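Local structure of exocyst complex component EXO70 (Saccharomyces cerevisiae, 2B1E) at residues P113-E116 with D117-G121; Q204-E207 with S208-H211; K430-L433 with N434-L437; L448-R451 with Y452-Y455; Q485-E488 with K489-F493. The protein takes part in assembling the exocyst, the complex that tethers secretory vesicles to the sites of exocytosis, and interacts with the small GTPase RHO3. All blocks are in the same frame, centred on the assembly; numbering follows the deposited sequence.

Contact 1 (P113-E116 with D117-G121)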
loop_
_atom_site.group_PDB
_atom_site.type_symbol
_atom_site.label_atom_id
_atom_site.label_comp_id
_atom_site.label_asym_id
_atom_site.label_seq_id
_atom_site.Cartn_x
_atom_site.Cartn_y
_atom_site.Cartn_z
ATOM N N PRO A 113 -10.672 -21.460 -22.568
ATOM C CA PRO A 113 -10.800 -22.238 -23.806
ATOM C C PRO A 113 -9.925 -21.591 -24.871
ATOM O O PRO A 113 -9.640 -20.396 -24.797
ATOM C CB PRO A 113 -12.283 -22.106 -24.151
ATOM C CG PRO A 113 -12.932 -21.841 -22.836
ATOM C CD PRO A 113 -11.970 -20.908 -22.155
ATOM N N TYR A 114 -9.495 -22.374 -25.853
ATOM C CA TYR A 114 -8.672 -21.840 -26.935
ATOM C C TYR A 114 -8.952 -22.641 -28.199
ATOM O O TYR A 114 -9.223 -23.836 -28.127
ATOM C CB TYR A 114 -7.188 -21.937 -26.584
ATOM C CG TYR A 114 -6.298 -21.099 -27.478
ATOM C CD1 TYR A 114 -6.371 -19.706 -27.461
ATOM C CD2 TYR A 114 -5.378 -21.698 -28.334
ATOM C CE1 TYR A 114 -5.540 -18.928 -28.276
ATOM C CE2 TYR A 114 -4.546 -20.937 -29.151
ATOM C CZ TYR A 114 -4.631 -19.556 -29.116
ATOM O OH TYR A 114 -3.797 -18.809 -29.910
ATOM N N TYR A 115 -8.898 -21.980 -29.353
ATOM C CA TYR A 115 -9.156 -22.641 -30.630
ATOM C C TYR A 115 -8.193 -23.792 -30.869
ATOM O O TYR A 115 -7.042 -23.745 -30.449
ATOM C CB TYR A 115 -9.030 -21.637 -31.773
ATOM C CG TYR A 115 -9.955 -20.447 -31.631
ATOM C CD1 TYR A 115 -11.342 -20.600 -31.735
ATOM C CD2 TYR A 115 -9.446 -19.172 -31.390
ATOM C CE1 TYR A 115 -12.202 -19.504 -31.604
ATOM C CE2 TYR A 115 -10.300 -18.070 -31.259
ATOM C CZ TYR A 115 -11.671 -18.245 -31.370
ATOM O OH TYR A 115 -12.506 -17.154 -31.279
ATOM N N GLU A 116 -8.670 -24.840 -31.534
ATOM C CA GLU A 116 -7.803 -25.972 -31.822
ATOM C C GLU A 116 -6.870 -25.541 -32.939
ATOM O O GLU A 116 -7.147 -24.566 -33.640
ATOM C CB GLU A 116 -8.628 -27.195 -32.241
ATOM C CG GLU A 116 -9.700 -26.897 -33.275
ATOM C CD GLU A 116 -10.598 -28.094 -33.555
ATOM O OE1 GLU A 116 -11.069 -28.739 -32.588
ATOM O OE2 GLU A 116 -10.841 -28.377 -34.745
ATOM N N ASP A 117 -5.761 -26.256 -33.091
ATOM C CA ASP A 117 -4.776 -25.940 -34.115
ATOM C C ASP A 117 -5.374 -25.861 -35.519
ATOM O O ASP A 117 -5.049 -24.952 -36.287
ATOM C CB ASP A 117 -3.656 -26.983 -34.094
ATOM C CG ASP A 117 -2.690 -26.787 -32.937
ATOM O OD1 ASP A 117 -3.020 -26.056 -31.981
ATOM O OD2 ASP A 117 -1.594 -27.376 -32.986
ATOM N N GLN A 118 -6.238 -26.811 -35.864
ATOM C CA GLN A 118 -6.843 -26.798 -37.187
ATOM C C GLN A 118 -7.700 -25.542 -37.398
ATOM O O GLN A 118 -7.746 -25.005 -38.504
ATOM C CB GLN A 118 -7.675 -28.066 -37.411
ATOM C CG GLN A 118 -6.875 -29.358 -37.265
ATOM C CD GLN A 118 -6.914 -29.938 -35.846
ATOM O OE1 GLN A 118 -7.075 -29.211 -34.860
ATOM N NE2 GLN A 118 -6.752 -31.257 -35.743
ATOM N N GLN A 119 -8.375 -25.077 -36.349
ATOM C CA GLN A 119 -9.196 -23.872 -36.472
ATOM C C GLN A 119 -8.265 -22.670 -36.679
ATOM O O GLN A 119 -8.544 -21.796 -37.495
ATOM C CB GLN A 119 -10.063 -23.656 -35.221
ATOM C CG GLN A 119 -11.170 -24.703 -35.016
ATOM C CD GLN A 119 -11.959 -24.462 -33.745
ATOM O OE1 GLN A 119 -11.377 -24.203 -32.686
ATOM N NE2 GLN A 119 -13.286 -24.549 -33.834
ATOM N N LEU A 120 -7.155 -22.635 -35.943
ATOM C CA LEU A 120 -6.190 -21.547 -36.085
ATOM C C LEU A 120 -5.704 -21.538 -37.533
ATOM O O LEU A 120 -5.550 -20.476 -38.150
ATOM C CB LEU A 120 -5.016 -21.741 -35.114
ATOM C CG LEU A 120 -5.363 -21.595 -33.627
ATOM C CD1 LEU A 120 -4.197 -22.045 -32.771
ATOM C CD2 LEU A 120 -5.725 -20.143 -33.323
ATOM N N GLY A 121 -5.482 -22.734 -38.075
ATOM C CA GLY A 121 -5.043 -22.849 -39.452
ATOM C C GLY A 121 -6.038 -22.206 -40.406
ATOM O O GLY A 121 -5.655 -21.422 -41.278
HETATM O O HOH W 1 -4.421 -24.584 -30.280
#

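Contact 2 (Q204-E207 with S208-H211)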
loop_
_atom_site.group_PDB
_atom_site.type_symbol
_atom_site.label_atom_id
_atom_site.label_comp_id
_atom_site.label_asym_id
_atom_site.label_seq_id
_atom_site.Cartn_x
_atom_site.Cartn_y
_atom_site.Cartn_z
ATOM N N GLN A 204 5.363 -14.168 -37.973
ATOM C CA GLN A 204 6.136 -13.619 -36.860
ATOM C C GLN A 204 6.359 -12.102 -36.814
ATOM O O GLN A 204 6.276 -11.494 -35.745
ATOM C CB GLN A 204 7.488 -14.345 -36.788
ATOM C CG GLN A 204 8.418 -13.876 -35.674
ATOM C CD GLN A 204 9.578 -14.840 -35.439
ATOM O OE1 GLN A 204 10.488 -14.559 -34.655
ATOM N NE2 GLN A 204 9.545 -15.985 -36.116
ATOM N N TYR A 205 6.627 -11.482 -37.957
ATOM C CA TYR A 205 6.887 -10.045 -37.963
ATOM C C TYR A 205 5.837 -9.204 -38.649
ATOM O O TYR A 205 6.106 -8.070 -39.033
ATOM C CB TYR A 205 8.253 -9.774 -38.597
ATOM C CG TYR A 205 9.373 -10.494 -37.894
ATOM C CD1 TYR A 205 9.945 -9.978 -36.727
ATOM C CD2 TYR A 205 9.839 -11.716 -38.370
ATOM C CE1 TYR A 205 10.957 -10.669 -36.055
ATOM C CE2 TYR A 205 10.845 -12.414 -37.709
ATOM C CZ TYR A 205 11.398 -11.889 -36.554
ATOM O OH TYR A 205 12.381 -12.602 -35.904
ATOM N N THR A 206 4.636 -9.748 -38.802
ATOM C CA THR A 206 3.571 -9.003 -39.448
ATOM C C THR A 206 3.401 -7.660 -38.761
ATOM O O THR A 206 3.222 -7.586 -37.548
ATOM C CB THR A 206 2.260 -9.789 -39.416
ATOM O OG1 THR A 206 2.427 -10.993 -40.175
ATOM C CG2 THR A 206 1.126 -8.968 -40.009
ATOM N N GLU A 207 3.464 -6.602 -39.559
ATOM C CA GLU A 207 3.362 -5.233 -39.071
ATOM C C GLU A 207 2.133 -4.865 -38.248
ATOM O O GLU A 207 2.243 -4.134 -37.271
ATOM C CB GLU A 207 3.488 -4.266 -40.257
ATOM C CG GLU A 207 3.053 -2.830 -39.980
ATOM C CD GLU A 207 1.595 -2.573 -40.336
ATOM O OE1 GLU A 207 1.259 -2.590 -41.545
ATOM O OE2 GLU A 207 0.782 -2.358 -39.409
ATOM N N SER A 208 0.968 -5.363 -38.642
ATOM C CA SER A 208 -0.270 -5.026 -37.951
ATOM C C SER A 208 -0.548 -5.754 -36.634
ATOM O O SER A 208 -1.542 -5.459 -35.965
ATOM C CB SER A 208 -1.448 -5.242 -38.901
ATOM O OG SER A 208 -1.462 -6.573 -39.381
ATOM N N LYS A 209 0.318 -6.690 -36.255
ATOM C CA LYS A 209 0.113 -7.449 -35.024
ATOM C C LYS A 209 -0.172 -6.594 -33.794
ATOM O O LYS A 209 -1.213 -6.754 -33.149
ATOM C CB LYS A 209 1.311 -8.364 -34.750
ATOM C CG LYS A 209 1.376 -9.581 -35.655
ATOM C CD LYS A 209 2.657 -10.382 -35.436
ATOM C CE LYS A 209 2.710 -11.012 -34.062
ATOM N NZ LYS A 209 3.986 -11.757 -33.852
ATOM N N PRO A 210 0.744 -5.676 -33.440
ATOM C CA PRO A 210 0.449 -4.868 -32.255
ATOM C C PRO A 210 -0.833 -4.050 -32.388
ATOM O O PRO A 210 -1.538 -3.838 -31.408
ATOM C CB PRO A 210 1.705 -4.003 -32.092
ATOM C CG PRO A 210 2.286 -3.951 -33.457
ATOM C CD PRO A 210 2.069 -5.342 -33.990
ATOM N N HIS A 211 -1.144 -3.613 -33.603
ATOM C CA HIS A 211 -2.353 -2.832 -33.836
ATOM C C HIS A 211 -3.599 -3.681 -33.559
ATOM O O HIS A 211 -4.516 -3.245 -32.864
ATOM C CB HIS A 211 -2.364 -2.311 -35.276
ATOM C CG HIS A 211 -3.584 -1.515 -35.626
ATOM N ND1 HIS A 211 -3.978 -0.403 -34.915
ATOM C CD2 HIS A 211 -4.486 -1.663 -36.624
ATOM C CE1 HIS A 211 -5.072 0.102 -35.459
ATOM N NE2 HIS A 211 -5.401 -0.644 -36.500
#

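Contact 3 (K430-L433 with N434-L437)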
loop_
_atom_site.group_PDB
_atom_site.type_symbol
_atom_site.label_atom_id
_atom_site.label_comp_id
_atom_site.label_asym_id
_atom_site.label_seq_id
_atom_site.Cartn_x
_atom_site.Cartn_y
_atom_site.Cartn_z
ATOM N N LYS A 430 3.002 -7.787 19.911
ATOM C CA LYS A 430 2.063 -8.823 19.494
ATOM C C LYS A 430 1.638 -8.739 18.039
ATOM O O LYS A 430 0.717 -9.438 17.626
ATOM C CB LYS A 430 0.821 -8.764 20.377
ATOM C CG LYS A 430 1.129 -8.915 21.845
ATOM C CD LYS A 430 0.093 -8.215 22.702
ATOM C CE LYS A 430 0.558 -8.172 24.144
ATOM N NZ LYS A 430 1.981 -7.736 24.217
ATOM N N SER A 431 2.298 -7.890 17.262
ATOM C CA SER A 431 1.940 -7.744 15.862
ATOM C C SER A 431 3.149 -7.691 14.945
ATOM O O SER A 431 4.291 -7.778 15.391
ATOM C CB SER A 431 1.110 -6.476 15.664
ATOM O OG SER A 431 1.860 -5.324 16.001
ATOM N N GLU A 432 2.879 -7.541 13.652
ATOM C CA GLU A 432 3.929 -7.466 12.650
ATOM C C GLU A 432 4.774 -6.225 12.914
ATOM O O GLU A 432 5.898 -6.108 12.426
ATOM C CB GLU A 432 3.313 -7.379 11.251
ATOM C CG GLU A 432 4.310 -7.600 10.125
ATOM C CD GLU A 432 4.736 -9.056 10.007
ATOM O OE1 GLU A 432 3.894 -9.896 9.628
ATOM O OE2 GLU A 432 5.910 -9.361 10.298
ATOM N N LEU A 433 4.224 -5.298 13.689
ATOM C CA LEU A 433 4.935 -4.068 14.011
ATOM C C LEU A 433 6.289 -4.374 14.635
ATOM O O LEU A 433 7.279 -3.705 14.343
ATOM C CB LEU A 433 4.097 -3.201 14.961
ATOM C CG LEU A 433 2.837 -2.578 14.347
ATOM C CD1 LEU A 433 2.036 -1.856 15.426
ATOM C CD2 LEU A 433 3.233 -1.615 13.218
ATOM N N ASN A 434 6.329 -5.399 15.479
ATOM C CA ASN A 434 7.564 -5.786 16.155
ATOM C C ASN A 434 8.705 -6.038 15.173
ATOM O O ASN A 434 9.836 -5.593 15.392
ATOM C CB ASN A 434 7.325 -7.033 17.012
ATOM C CG ASN A 434 8.417 -7.243 18.047
ATOM O OD1 ASN A 434 8.950 -6.280 18.600
ATOM N ND2 ASN A 434 8.744 -8.503 18.328
ATOM N N LEU A 435 8.406 -6.739 14.085
ATOM C CA LEU A 435 9.414 -7.047 13.078
ATOM C C LEU A 435 9.739 -5.866 12.177
ATOM O O LEU A 435 10.853 -5.759 11.668
ATOM C CB LEU A 435 8.958 -8.228 12.223
ATOM C CG LEU A 435 8.718 -9.531 12.989
ATOM C CD1 LEU A 435 8.378 -10.639 12.005
ATOM C CD2 LEU A 435 9.960 -9.897 13.790
ATOM N N MET A 436 8.773 -4.975 11.981
ATOM C CA MET A 436 8.990 -3.815 11.124
ATOM C C MET A 436 9.887 -2.770 11.789
ATOM O O MET A 436 10.589 -2.024 11.106
ATOM C CB MET A 436 7.648 -3.183 10.742
ATOM C CG MET A 436 6.629 -4.176 10.197
ATOM S SD MET A 436 5.077 -3.403 9.694
ATOM C CE MET A 436 5.139 -3.619 7.918
ATOM N N LEU A 437 9.863 -2.721 13.119
ATOM C CA LEU A 437 10.674 -1.760 13.872
ATOM C C LEU A 437 12.063 -2.310 14.174
ATOM O O LEU A 437 12.901 -1.626 14.763
ATOM C CB LEU A 437 9.972 -1.394 15.182
ATOM C CG LEU A 437 8.707 -0.542 15.034
ATOM C CD1 LEU A 437 7.923 -0.529 16.336
ATOM C CD2 LEU A 437 9.102 0.867 14.613
#

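Contact 4 (L448-R451 with Y452-Y455)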
loop_
_atom_site.group_PDB
_atom_site.type_symbol
_atom_site.label_atom_id
_atom_site.label_comp_id
_atom_site.label_asym_id
_atom_site.label_seq_id
_atom_site.Cartn_x
_atom_site.Cartn_y
_atom_site.Cartn_z
ATOM N N LEU A 448 12.340 7.001 23.585
ATOM C CA LEU A 448 11.098 7.672 23.967
ATOM C C LEU A 448 10.777 7.401 25.435
ATOM O O LEU A 448 10.469 8.322 26.193
ATOM C CB LEU A 448 9.922 7.173 23.124
ATOM C CG LEU A 448 9.145 8.167 22.254
ATOM C CD1 LEU A 448 7.776 7.571 21.954
ATOM C CD2 LEU A 448 8.989 9.513 22.950
ATOM N N LYS A 449 10.847 6.131 25.830
ATOM C CA LYS A 449 10.540 5.745 27.198
ATOM C C LYS A 449 11.505 6.345 28.211
ATOM O O LYS A 449 11.098 6.737 29.302
ATOM C CB LYS A 449 10.534 4.221 27.335
ATOM C CG LYS A 449 9.557 3.529 26.386
ATOM C CD LYS A 449 9.385 2.045 26.711
ATOM C CE LYS A 449 10.711 1.318 26.769
ATOM N NZ LYS A 449 10.540 -0.136 27.057
ATOM N N LYS A 450 12.784 6.424 27.858
ATOM C CA LYS A 450 13.755 6.993 28.779
ATOM C C LYS A 450 13.470 8.467 29.031
ATOM O O LYS A 450 13.703 8.968 30.131
ATOM C CB LYS A 450 15.176 6.796 28.238
ATOM C CG LYS A 450 15.599 5.334 28.276
ATOM C CD LYS A 450 16.926 5.085 27.577
ATOM C CE LYS A 450 17.204 3.588 27.518
ATOM N NZ LYS A 450 18.414 3.277 26.721
ATOM N N ARG A 451 12.967 9.162 28.016
ATOM C CA ARG A 451 12.646 10.583 28.162
ATOM C C ARG A 451 11.624 10.762 29.275
ATOM O O ARG A 451 11.806 11.595 30.162
ATOM C CB ARG A 451 12.069 11.152 26.857
ATOM C CG ARG A 451 11.617 12.612 26.949
ATOM C CD ARG A 451 10.650 12.976 25.812
ATOM N NE ARG A 451 11.280 12.887 24.494
ATOM C CZ ARG A 451 10.624 13.007 23.344
ATOM N NH1 ARG A 451 9.313 13.218 23.349
ATOM N NH2 ARG A 451 11.279 12.937 22.188
ATOM N N TYR A 452 10.557 9.962 29.239
ATOM C CA TYR A 452 9.511 10.074 30.243
ATOM C C TYR A 452 9.862 9.404 31.565
ATOM O O TYR A 452 9.284 9.728 32.605
ATOM C CB TYR A 452 8.173 9.594 29.646
ATOM C CG TYR A 452 7.760 10.521 28.523
ATOM C CD1 TYR A 452 7.391 11.841 28.794
ATOM C CD2 TYR A 452 7.891 10.141 27.186
ATOM C CE1 TYR A 452 7.184 12.762 27.770
ATOM C CE2 TYR A 452 7.679 11.059 26.151
ATOM C CZ TYR A 452 7.332 12.368 26.450
ATOM O OH TYR A 452 7.163 13.296 25.435
ATOM N N ILE A 453 10.820 8.480 31.538
ATOM C CA ILE A 453 11.283 7.875 32.781
ATOM C C ILE A 453 12.008 9.054 33.425
ATOM O O ILE A 453 11.873 9.321 34.616
ATOM C CB ILE A 453 12.308 6.743 32.529
ATOM C CG1 ILE A 453 11.585 5.475 32.058
ATOM C CG2 ILE A 453 13.126 6.485 33.797
ATOM C CD1 ILE A 453 12.505 4.465 31.338
ATOM N N SER A 454 12.765 9.776 32.602
ATOM C CA SER A 454 13.508 10.937 33.074
ATOM C C SER A 454 12.557 11.995 33.661
ATOM O O SER A 454 12.882 12.637 34.661
ATOM C CB SER A 454 14.348 11.525 31.932
ATOM O OG SER A 454 15.405 12.311 32.459
ATOM N N TYR A 455 11.390 12.182 33.047
ATOM C CA TYR A 455 10.407 13.131 33.585
ATOM C C TYR A 455 10.063 12.728 35.030
ATOM O O TYR A 455 9.991 13.574 35.916
ATOM C CB TYR A 455 9.110 13.122 32.758
ATOM C CG TYR A 455 9.046 14.142 31.634
ATOM C CD1 TYR A 455 10.055 14.217 30.682
ATOM C CD2 TYR A 455 7.952 15.000 31.501
ATOM C CE1 TYR A 455 9.988 15.106 29.631
ATOM C CE2 TYR A 455 7.872 15.905 30.433
ATOM C CZ TYR A 455 8.901 15.949 29.506
ATOM O OH TYR A 455 8.872 16.844 28.455
#

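Contact 5 (Q485-E488 with K489-F493)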
loop_
_atom_site.group_PDB
_atom_site.type_symbol
_atom_site.label_atom_id
_atom_site.label_comp_id
_atom_site.label_asym_id
_atom_site.label_seq_id
_atom_site.Cartn_x
_atom_site.Cartn_y
_atom_site.Cartn_z
ATOM N N GLN A 485 22.124 25.283 62.287
ATOM C CA GLN A 485 22.136 25.355 60.828
ATOM C C GLN A 485 22.201 23.953 60.222
ATOM O O GLN A 485 21.697 23.709 59.126
ATOM C CB GLN A 485 23.328 26.188 60.345
ATOM C CG GLN A 485 23.286 26.543 58.860
ATOM C CD GLN A 485 22.069 27.379 58.490
ATOM O OE1 GLN A 485 20.929 26.922 58.596
ATOM N NE2 GLN A 485 22.307 28.614 58.058
ATOM N N ILE A 486 22.828 23.035 60.945
ATOM C CA ILE A 486 22.939 21.666 60.472
ATOM C C ILE A 486 21.594 20.945 60.572
ATOM O O ILE A 486 21.175 20.286 59.627
ATOM C CB ILE A 486 24.025 20.908 61.256
ATOM C CG1 ILE A 486 25.384 21.548 60.957
ATOM C CG2 ILE A 486 24.039 19.425 60.860
ATOM C CD1 ILE A 486 26.489 21.140 61.892
ATOM N N LYS A 487 20.910 21.063 61.705
ATOM C CA LYS A 487 19.615 20.403 61.831
ATOM C C LYS A 487 18.683 20.938 60.747
ATOM O O LYS A 487 17.901 20.195 60.157
ATOM C CB LYS A 487 18.992 20.653 63.206
ATOM C CG LYS A 487 19.676 19.911 64.339
ATOM C CD LYS A 487 18.859 19.979 65.623
ATOM C CE LYS A 487 18.676 21.413 66.099
ATOM N NZ LYS A 487 19.983 22.080 66.353
ATOM N N GLU A 488 18.778 22.236 60.486
ATOM C CA GLU A 488 17.948 22.851 59.470
ATOM C C GLU A 488 18.210 22.205 58.113
ATOM O O GLU A 488 17.282 22.032 57.325
ATOM C CB GLU A 488 18.216 24.351 59.389
ATOM C CG GLU A 488 17.381 25.050 58.334
ATOM C CD GLU A 488 15.896 25.045 58.657
ATOM O OE1 GLU A 488 15.084 25.259 57.727
ATOM O OE2 GLU A 488 15.536 24.840 59.841
ATOM N N LYS A 489 19.461 21.841 57.830
ATOM C CA LYS A 489 19.740 21.214 56.540
ATOM C C LYS A 489 19.035 19.867 56.447
ATOM O O LYS A 489 18.514 19.507 55.392
ATOM C CB LYS A 489 21.243 21.017 56.315
ATOM C CG LYS A 489 22.022 22.307 56.094
ATOM C CD LYS A 489 23.477 22.011 55.749
ATOM C CE LYS A 489 24.357 23.243 55.953
ATOM N NZ LYS A 489 23.900 24.408 55.144
ATOM N N PHE A 490 19.025 19.117 57.547
ATOM C CA PHE A 490 18.364 17.812 57.549
ATOM C C PHE A 490 16.856 18.007 57.455
ATOM O O PHE A 490 16.160 17.283 56.738
ATOM C CB PHE A 490 18.701 17.045 58.827
ATOM C CG PHE A 490 20.015 16.328 58.778
ATOM C CD1 PHE A 490 20.097 15.036 58.260
ATOM C CD2 PHE A 490 21.173 16.939 59.251
ATOM C CE1 PHE A 490 21.326 14.357 58.215
ATOM C CE2 PHE A 490 22.399 16.277 59.214
ATOM C CZ PHE A 490 22.480 14.985 58.695
ATOM N N ARG A 491 16.358 18.987 58.195
ATOM C CA ARG A 491 14.935 19.293 58.207
ATOM C C ARG A 491 14.426 19.551 56.789
ATOM O O ARG A 491 13.501 18.883 56.322
ATOM C CB ARG A 491 14.698 20.512 59.110
ATOM C CG ARG A 491 13.259 20.951 59.276
ATOM C CD ARG A 491 13.187 22.114 60.279
ATOM N NE ARG A 491 13.691 21.714 61.597
ATOM C CZ ARG A 491 14.729 22.269 62.218
ATOM N NH1 ARG A 491 15.399 23.268 61.659
ATOM N NH2 ARG A 491 15.111 21.808 63.399
ATOM N N LYS A 492 15.033 20.506 56.093
ATOM C CA LYS A 492 14.603 20.810 54.732
ATOM C C LYS A 492 14.648 19.564 53.847
ATOM O O LYS A 492 13.755 19.340 53.034
ATOM C CB LYS A 492 15.470 21.919 54.131
ATOM C CG LYS A 492 15.292 23.284 54.815
ATOM C CD LYS A 492 16.302 24.302 54.282
ATOM C CE LYS A 492 16.284 25.602 55.092
ATOM N NZ LYS A 492 17.338 26.569 54.646
ATOM N N PHE A 493 15.687 18.750 53.988
ATOM C CA PHE A 493 15.752 17.544 53.179
ATOM C C PHE A 493 14.576 16.630 53.533
ATOM O O PHE A 493 13.902 16.104 52.649
ATOM C CB PHE A 493 17.058 16.787 53.415
ATOM C CG PHE A 493 17.100 15.447 52.728
ATOM C CD1 PHE A 493 17.287 15.360 51.350
ATOM C CD2 PHE A 493 16.879 14.274 53.452
ATOM C CE1 PHE A 493 17.249 14.122 50.704
ATOM C CE2 PHE A 493 16.837 13.041 52.818
ATOM C CZ PHE A 493 17.021 12.962 51.441
#

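Contact 1 (P113-E116 with D117-G121)
E116 and Q119 meet at the start of helix 117-132, where E116 is the N-cap and Q119 supplies one half of a capping box. The backbone N-H of E116 points at Q119 OE1, N to OE1 3.0 Å, at an N-H...O angle of 159°, with the donor tilted modestly from the amide's carbonyl plane. Q119 reaches back this far because its chain runs extended beyond CG (chi2 178°), and its NE2 has a weak bond to S96. The glutamate chain crosses it at about a right angle, E116 CG against Q119 CG at only 3.2 Å. E116 O in turn accepts from L120 N, which opens the helical bonding.

L120 adds a hydrophobic staple between the residue before the cap and the helix: its CD2 rests on Y115 CB at 3.9 Å, and its CD1 reaches Y114 CE2 at 3.8 Å. Both tyrosines send their hydroxyls further into the fold, Y114 to D200 and Y115 to L94 and R147, and L197 of helix 180-201 touches Y114, Y115 and L120. On the polar side one water donates twice, to Y115 O at 2.8 Å and to D117 OD1 at 2.7 Å.

Contact 2 (Q204-E207 with S208-H211)
K209 reaches back to Q204 and T206 from the first turn of helix 209-233, fastening the incoming loop to the helix start. Two hydrogen bonds do this. The ammonium NZ donates to Q204 O at 3.0 Å, coming from above the carbonyl plane (39° out of it) and not along a lone pair. The backbone bond from K209 N to T206 O, 3.3 Å, is weak and closes a type I beta turn from T206 to K209.

The remaining contacts are van der Waals. The aliphatic part of the lysine lies against the threonine, K209 CG to T206 CB at 3.9 Å, before a bend at chi3 (66°) brings NZ round to the Q204 carbonyl. T206 CG2 touches S208 OG at 3.6 Å, while the threonine's own hydroxyl is bonded to S203 O. P210 sets its CD against E207 O at 3.5 Å; lacking an N-H, it suits the first turn of a helix, where amides have no preceding helical carbonyl to bond.

The one charge that bridges the turn is also matched: NZ forms a salt bridge with D199 of helix 180-201. The lysine therefore joins the end of one helix to the start of the next, and the carboxylate probably favours its charged form.

Contact 3 (K430-L433 with N434-L437)
N434 starts the second half of a tight turn by donating its backbone N-H to S431 O, N to O 3.1 Å. The donor sits well above the carbonyl plane, 51° out of it. N434 CB lies near the same oxygen, and N434 O is taken further along the chain by H442.

L435 comes next. Its N makes a weak bond to E432 O at 3.1 Å, and its side chain meets the glutamate obliquely, CD1 to E432 OE2 at 3.3 Å. The carboxylate gets there because the E432 chain bends at chi2 (73°), which swings OE2 forward along the turn to the leucine's CD1.

M436 is packed tightly against the same carbonyl. Its N donates to E432 O at 3.1 Å in the carbonyl plane, and its CG is 3.0 Å from that oxygen, so E432 O is crowded by backbone and side chain together. L433 CD2 approaches M436 SD loosely; S324 and L368 also touch the methionine.

L437 closes the turn, its N bonded to L433 O at 3.0 Å nearly along the C=O axis, with its CG close beside that oxygen. The leucine side chain packs against I372 and V428.

Ahead of all this, S431 OG, which also bonds I427 O, accepts weakly from L433 N. That is an ST turn capping the single-turn helix 433-436 that links helix 410-429 to helix 440-473.

Contact 4 (L448-R451 with Y452-Y455)
R451 and Y452 carry the tight side of this contact, running side by side in the same direction. R451 CD sits over one face of the tyrosine ring in a CH-pi contact, 3.9 Å from the centroid and 29° off the normal. With CG anti to the backbone N (chi1 176°) and a bend at chi3, the arginine then brings NH1 to Y452 OH at 3.0 Å. The hydroxyl lies in the guanidinium plane, whereas the tyrosine ring is turned 66° from it. L448 CD2 closes on Y452 CE2 at 3.8 Å. These are neighbours along helix 440-473, one of the long helices of the Exo70 rod, whose buried side here packs on helices 364-391 and 410-429; E384 bonds the hydroxyls of both Y452 and Y455. A leucine in place of Y452 would probably leave R451 NH1 and E384 without the hydroxyl they share and take away the ring face under the arginine.

Y455 lies near R451 O with its ring edge, CD1 to O 3.2 Å. I453 is packed as well, setting CG1 on K449 O at 3.1 Å and touching L514 and L518 of helix 512-537, while S454 OG turns to R461. The outer side is looser: K450 is exposed and only brushes I453, CG to CD1 4.4 Å.

Contact 5 (Q485-E488 with K489-F493)
The F490 ring and the R491 guanidinium both lean back on the preceding turn of helix 483-504. I486 meets the phenylalanine at the ring edge: its CG2 lies in plane, 3.9 Å from F490 CE2, and I486 O comes up to F490 CD2 at 3.4 Å. The two side chains run alongside each other, and the F533 ring of helix 512-537 meets F490 at about 30° between planes. The guanidinium of R491 has K487 O over one face, offset toward the rim, and E488 at its edge, with carboxylate and guanidinium planes 46° apart.

E488 and R491 form a salt bridge three residues apart. The modelled distance from OE2 to NH1, 2.4 Å, is too short to take literally, though the pairing is clear. A bend at chi2 (66°) turns the E488 carboxylate along the helix toward R491. Its other oxygen, OE1, faces K492, but OE1 to NZ is 4.0 Å, beyond a salt bridge. Were E488 an alanine, R491 would be likely to lose its counter-charge and its guanidinium would be freer to turn.

K489 rests its CG on Q485 O at 3.4 Å and carries NZ to S470 O of helix 440-473, while K487 pairs with E484. The chemistry thus splits the helix: aromatic and aliphatic groups face helix 512-537, and on the outer surface E488 is paired with R491 and lies near K492, so its carboxylate probably offsets part of the positive charge gathered on this face.

In the fold
All five contacts are local and follow one another in series along the chain, so none nests in or crosses another. Contact 1 turns the loop after helix 102-108 into helix 117-132; contact 2, on the same side of the chain's centre with its own centre about 20 Å away, joins helix 180-201 to helix 209-233. Both rest on helix 180-201. Contact 3, nearer the middle, bridges helices 410-429 and 440-473 through a single turn, and contact 4 lies further along the latter helix. Contact 5 belongs to the next helix, 483-504. The centres of contacts 1 and 5 are about 105 Å apart, marking out an elongated all-helical rod.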